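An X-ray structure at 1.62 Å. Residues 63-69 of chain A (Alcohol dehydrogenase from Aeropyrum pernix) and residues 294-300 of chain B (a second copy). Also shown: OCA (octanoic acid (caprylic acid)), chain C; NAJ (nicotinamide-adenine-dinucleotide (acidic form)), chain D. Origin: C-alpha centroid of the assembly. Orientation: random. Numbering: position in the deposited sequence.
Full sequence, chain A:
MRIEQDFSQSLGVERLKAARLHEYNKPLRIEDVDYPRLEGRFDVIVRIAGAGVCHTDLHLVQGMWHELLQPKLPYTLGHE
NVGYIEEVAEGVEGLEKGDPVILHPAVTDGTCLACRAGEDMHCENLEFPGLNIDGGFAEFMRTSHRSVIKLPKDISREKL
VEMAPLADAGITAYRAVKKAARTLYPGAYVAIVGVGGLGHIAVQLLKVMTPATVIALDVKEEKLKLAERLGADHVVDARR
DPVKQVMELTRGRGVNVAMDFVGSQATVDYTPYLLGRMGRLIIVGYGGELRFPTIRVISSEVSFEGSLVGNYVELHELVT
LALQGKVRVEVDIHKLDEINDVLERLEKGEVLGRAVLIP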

# COMPACT_ATOMS: atom_id res chain seq x y z
N GLY A 63 8.98 13.39 35.27
CA GLY A 63 8.60 14.69 34.73
C GLY A 63 8.71 14.86 33.22
O GLY A 63 8.51 15.96 32.69
N MET A 64 9.01 13.77 32.52
CA MET A 64 9.30 13.81 31.09
C MET A 64 8.16 14.39 30.26
O MET A 64 8.39 14.94 29.18
CB MET A 64 9.63 12.40 30.58
CG MET A 64 10.31 12.38 29.25
SD MET A 64 10.76 10.75 28.74
CE MET A 64 11.96 10.31 30.04
N TRP A 65 6.93 14.26 30.76
CA TRP A 65 5.74 14.68 30.03
C TRP A 65 5.20 16.05 30.49
O TRP A 65 4.18 16.51 29.98
CB TRP A 65 4.63 13.64 30.17
CG TRP A 65 4.90 12.43 29.32
CD1 TRP A 65 5.44 11.22 29.74
CD2 TRP A 65 4.67 12.31 27.93
NE1 TRP A 65 5.54 10.36 28.67
CE2 TRP A 65 5.08 11.00 27.54
CE3 TRP A 65 4.15 13.16 26.94
CZ2 TRP A 65 4.97 10.53 26.24
CZ3 TRP A 65 4.05 12.67 25.62
CH2 TRP A 65 4.47 11.38 25.30
N HIS A 66 5.86 16.65 31.47
CA HIS A 66 5.39 17.93 32.03
C HIS A 66 5.24 19.02 30.96
O HIS A 66 4.19 19.66 30.87
CB HIS A 66 6.31 18.40 33.17
CG HIS A 66 5.73 19.52 33.99
ND1 HIS A 66 4.62 19.35 34.80
CD2 HIS A 66 6.10 20.81 34.12
CE1 HIS A 66 4.34 20.50 35.40
NE2 HIS A 66 5.22 21.40 35.00
N GLU A 67 6.28 19.21 30.15
CA GLU A 67 6.33 20.25 29.12
C GLU A 67 5.21 20.07 28.10
O GLU A 67 4.51 21.02 27.78
CB GLU A 67 7.68 20.23 28.40
CG GLU A 67 8.59 21.42 28.69
CD GLU A 67 10.02 21.18 28.21
OE1 GLU A 67 10.92 21.00 29.07
OE2 GLU A 67 10.24 21.16 26.97
N LEU A 68 5.06 18.84 27.61
CA LEU A 68 4.10 18.55 26.54
C LEU A 68 2.66 18.39 27.02
O LEU A 68 1.73 18.60 26.23
CB LEU A 68 4.53 17.30 25.76
CG LEU A 68 5.62 17.39 24.68
CD1 LEU A 68 6.06 15.98 24.24
CD2 LEU A 68 5.16 18.23 23.47
N LEU A 69 2.47 18.03 28.29
CA LEU A 69 1.14 17.66 28.78
C LEU A 69 0.53 18.62 29.80
O LEU A 69 -0.70 18.78 29.86
CB LEU A 69 1.17 16.24 29.36
CG LEU A 69 0.63 15.10 28.49
CD1 LEU A 69 1.06 15.23 27.03
CD2 LEU A 69 1.04 13.75 29.07
C1 OCA C . 1.93 5.15 26.68
C2 OCA C . 2.45 6.45 26.07
C3 OCA C . 1.30 7.22 25.40
C4 OCA C . 1.59 8.71 25.24
C5 OCA C . 0.44 9.34 24.45
C6 OCA C . 0.88 10.59 23.71
C7 OCA C . -0.35 11.32 23.15
C8 OCA C . -0.05 12.14 21.91
O1 OCA C . 2.68 4.53 27.51
O2 OCA C . 0.77 4.77 26.40
PA NAJ D . 10.23 -2.11 30.12
O1A NAJ D . 11.00 -1.39 31.22
O2A NAJ D . 9.28 -3.22 30.53
O5B NAJ D . 11.18 -2.79 29.07
C5B NAJ D . 12.39 -2.20 28.60
C4B NAJ D . 13.26 -3.36 28.15
O4B NAJ D . 14.43 -2.83 27.57
C3B NAJ D . 13.75 -4.26 29.32
O3B NAJ D . 13.47 -5.62 29.07
C2B NAJ D . 15.21 -3.88 29.44
O2B NAJ D . 16.06 -4.84 30.05
C1B NAJ D . 15.56 -3.60 27.99
N9A NAJ D . 16.76 -2.80 27.83
C8A NAJ D . 17.27 -1.79 28.63
N7A NAJ D . 18.39 -1.32 28.03
C5A NAJ D . 18.59 -2.01 26.86
C6A NAJ D . 19.58 -1.98 25.89
N6A NAJ D . 20.63 -1.14 25.94
N1A NAJ D . 19.50 -2.82 24.79
C2A NAJ D . 18.44 -3.74 24.74
N3A NAJ D . 17.49 -3.80 25.69
C4A NAJ D . 17.56 -2.93 26.75
O3 NAJ D . 9.47 -0.93 29.34
PN NAJ D . 8.05 -0.98 28.58
O1N NAJ D . 6.98 -0.69 29.54
O2N NAJ D . 8.05 -2.18 27.71
O5D NAJ D . 8.22 0.32 27.66
C5D NAJ D . 9.20 0.31 26.63
C4D NAJ D . 9.39 1.73 26.04
O4D NAJ D . 8.20 2.05 25.30
C3D NAJ D . 9.46 2.83 27.11
O3D NAJ D . 10.29 3.86 26.62
C2D NAJ D . 8.04 3.29 27.27
O2D NAJ D . 7.89 4.57 27.84
C1D NAJ D . 7.64 3.27 25.80
N1N NAJ D . 6.20 3.31 25.49
C2N NAJ D . 5.89 3.77 24.23
C3N NAJ D . 4.58 3.74 23.81
C7N NAJ D . 4.26 4.33 22.45
O7N NAJ D . 2.98 4.36 22.15
N7N NAJ D . 5.19 4.78 21.63
C4N NAJ D . 3.53 3.18 24.60
C5N NAJ D . 3.92 2.56 25.81
C6N NAJ D . 5.24 2.61 26.21
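Chain B (294-300) TIRVISS

The chain B stretch is helical from T294(B), and this helix lies against a turn and the start of a helix in chain A. The chain A stretch opens at G63(A), the first residue after a helix to leave helical angles. Its phi is positive (94°), and two bonds back into the last turn make a Schellman motif. A type I beta turn follows from G63(A) to H66(A), and H66(A) N hydrogen-bonds to G63(A) O at 3.0 Å. Residues 66-69 are helical, and L69(A) N hydrogen-bonds to W65(A) O at 2.8 Å.

The backbones stay well apart. The nearest CA pairs are M64(A) CA to I295(B) CA at 8.7 Å and L68(A) CA to R296(B) CA at 9.2 Å. The CA paths of the two stretches run in the same general direction, and side chains fill the gap. Together the two stretches bury 285 Å², and no hydrogen bond crosses between them.

I295(B) is the centre of the contact, with 91 Å² covered. Its CA-to-CB bond points toward chain A, and chi1 and chi2 are both t. This extended side chain carries CD1 over one face of the W65(A) indole. I295(B) CD1 lies 3.6 Å from the centroid of the six-membered ring of W65(A), 10° off the ring normal, a CH-pi contact. The closest single atom is W65(A) CE2, also 3.6 Å from I295(B) CD1. The same methyl touches M64(A), whose CG is 3.7 Å from I295(B) CD1.

W65(A) has 57 Å² covered. Its CA-to-CB bond points sideways, but the end of the ring comes nearer to chain B. At the ring edge, W65(A) CH2 is 4.0 Å from S299(B) CB and 4.2 Å from I298(B) CD1. The indole thus meets one turn of the helix: I295(B) over a face, I298(B) and S299(B) at the edge. W65(A) CH2 also lies 3.9 Å from C4 of the octanoic acid, so protein and ligand share this part of the ring.

L68(A) has 52 Å² covered, and its CA-to-CB bond points toward chain B. L68(A) CD1 is 4.3 Å from I295(B) CG1 and 4.1 Å from S299(B) OG. L68(A) is poorly ordered, so these looser distances deserve less weight.

S299(B) OG donates a hydrogen bond to I295(B) O at 2.8 Å. The hydroxyl is satisfied within its own helix, beside the apolar contact. S299(B) O is 3.3 Å from C8 of the octanoic acid, and I298(B) CB is 3.7 Å from N7N of NAJ.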

# COMPACT_ATOMS: atom_id res chain seq x y z
N THR B 294 13.10 11.48 20.64
CA THR B 294 12.12 10.40 20.38
C THR B 294 10.76 10.65 21.02
O THR B 294 9.75 10.12 20.54
CB THR B 294 12.66 9.01 20.74
OG1 THR B 294 13.13 9.01 22.10
CG2 THR B 294 13.82 8.63 19.88
N ILE B 295 10.67 11.42 22.12
CA ILE B 295 9.35 11.58 22.71
C ILE B 295 8.45 12.32 21.68
O ILE B 295 7.25 12.10 21.67
CB ILE B 295 9.40 12.30 24.08
CG1 ILE B 295 8.02 12.23 24.76
CG2 ILE B 295 9.94 13.76 23.92
CD1 ILE B 295 8.06 12.61 26.30
N ARG B 296 9.06 13.18 20.86
CA ARG B 296 8.30 13.88 19.80
C ARG B 296 8.02 12.96 18.64
O ARG B 296 6.96 13.07 18.00
CB ARG B 296 9.06 15.10 19.27
CG ARG B 296 9.19 16.17 20.36
CD ARG B 296 9.56 17.50 19.84
NE ARG B 296 8.64 17.94 18.78
CZ ARG B 296 8.04 19.12 18.76
NH1 ARG B 296 8.26 19.98 19.76
NH2 ARG B 296 7.25 19.46 17.74
N VAL B 297 8.98 12.09 18.31
CA VAL B 297 8.78 11.11 17.24
C VAL B 297 7.51 10.31 17.55
O VAL B 297 6.67 10.14 16.66
CB VAL B 297 9.98 10.16 17.11
CG1 VAL B 297 9.70 9.01 16.12
CG2 VAL B 297 11.20 10.94 16.59
N ILE B 298 7.39 9.78 18.76
CA ILE B 298 6.22 8.96 19.08
C ILE B 298 4.97 9.82 19.35
O ILE B 298 3.87 9.44 18.92
CB ILE B 298 6.53 7.89 20.18
CG1 ILE B 298 6.66 8.51 21.56
CG2 ILE B 298 7.78 7.10 19.81
CD1 ILE B 298 5.36 8.58 22.36
N SER B 299 5.10 10.96 20.04
CA SER B 299 3.86 11.67 20.41
C SER B 299 3.15 12.27 19.20
O SER B 299 1.92 12.38 19.23
CB SER B 299 4.08 12.70 21.52
OG SER B 299 4.99 13.64 21.06
N SER B 300 3.90 12.65 18.16
CA SER B 300 3.34 13.10 16.89
C SER B 300 3.16 11.96 15.90
O SER B 300 2.53 12.16 14.86
CB SER B 300 4.28 14.15 16.27
OG SER B 300 4.18 15.36 16.96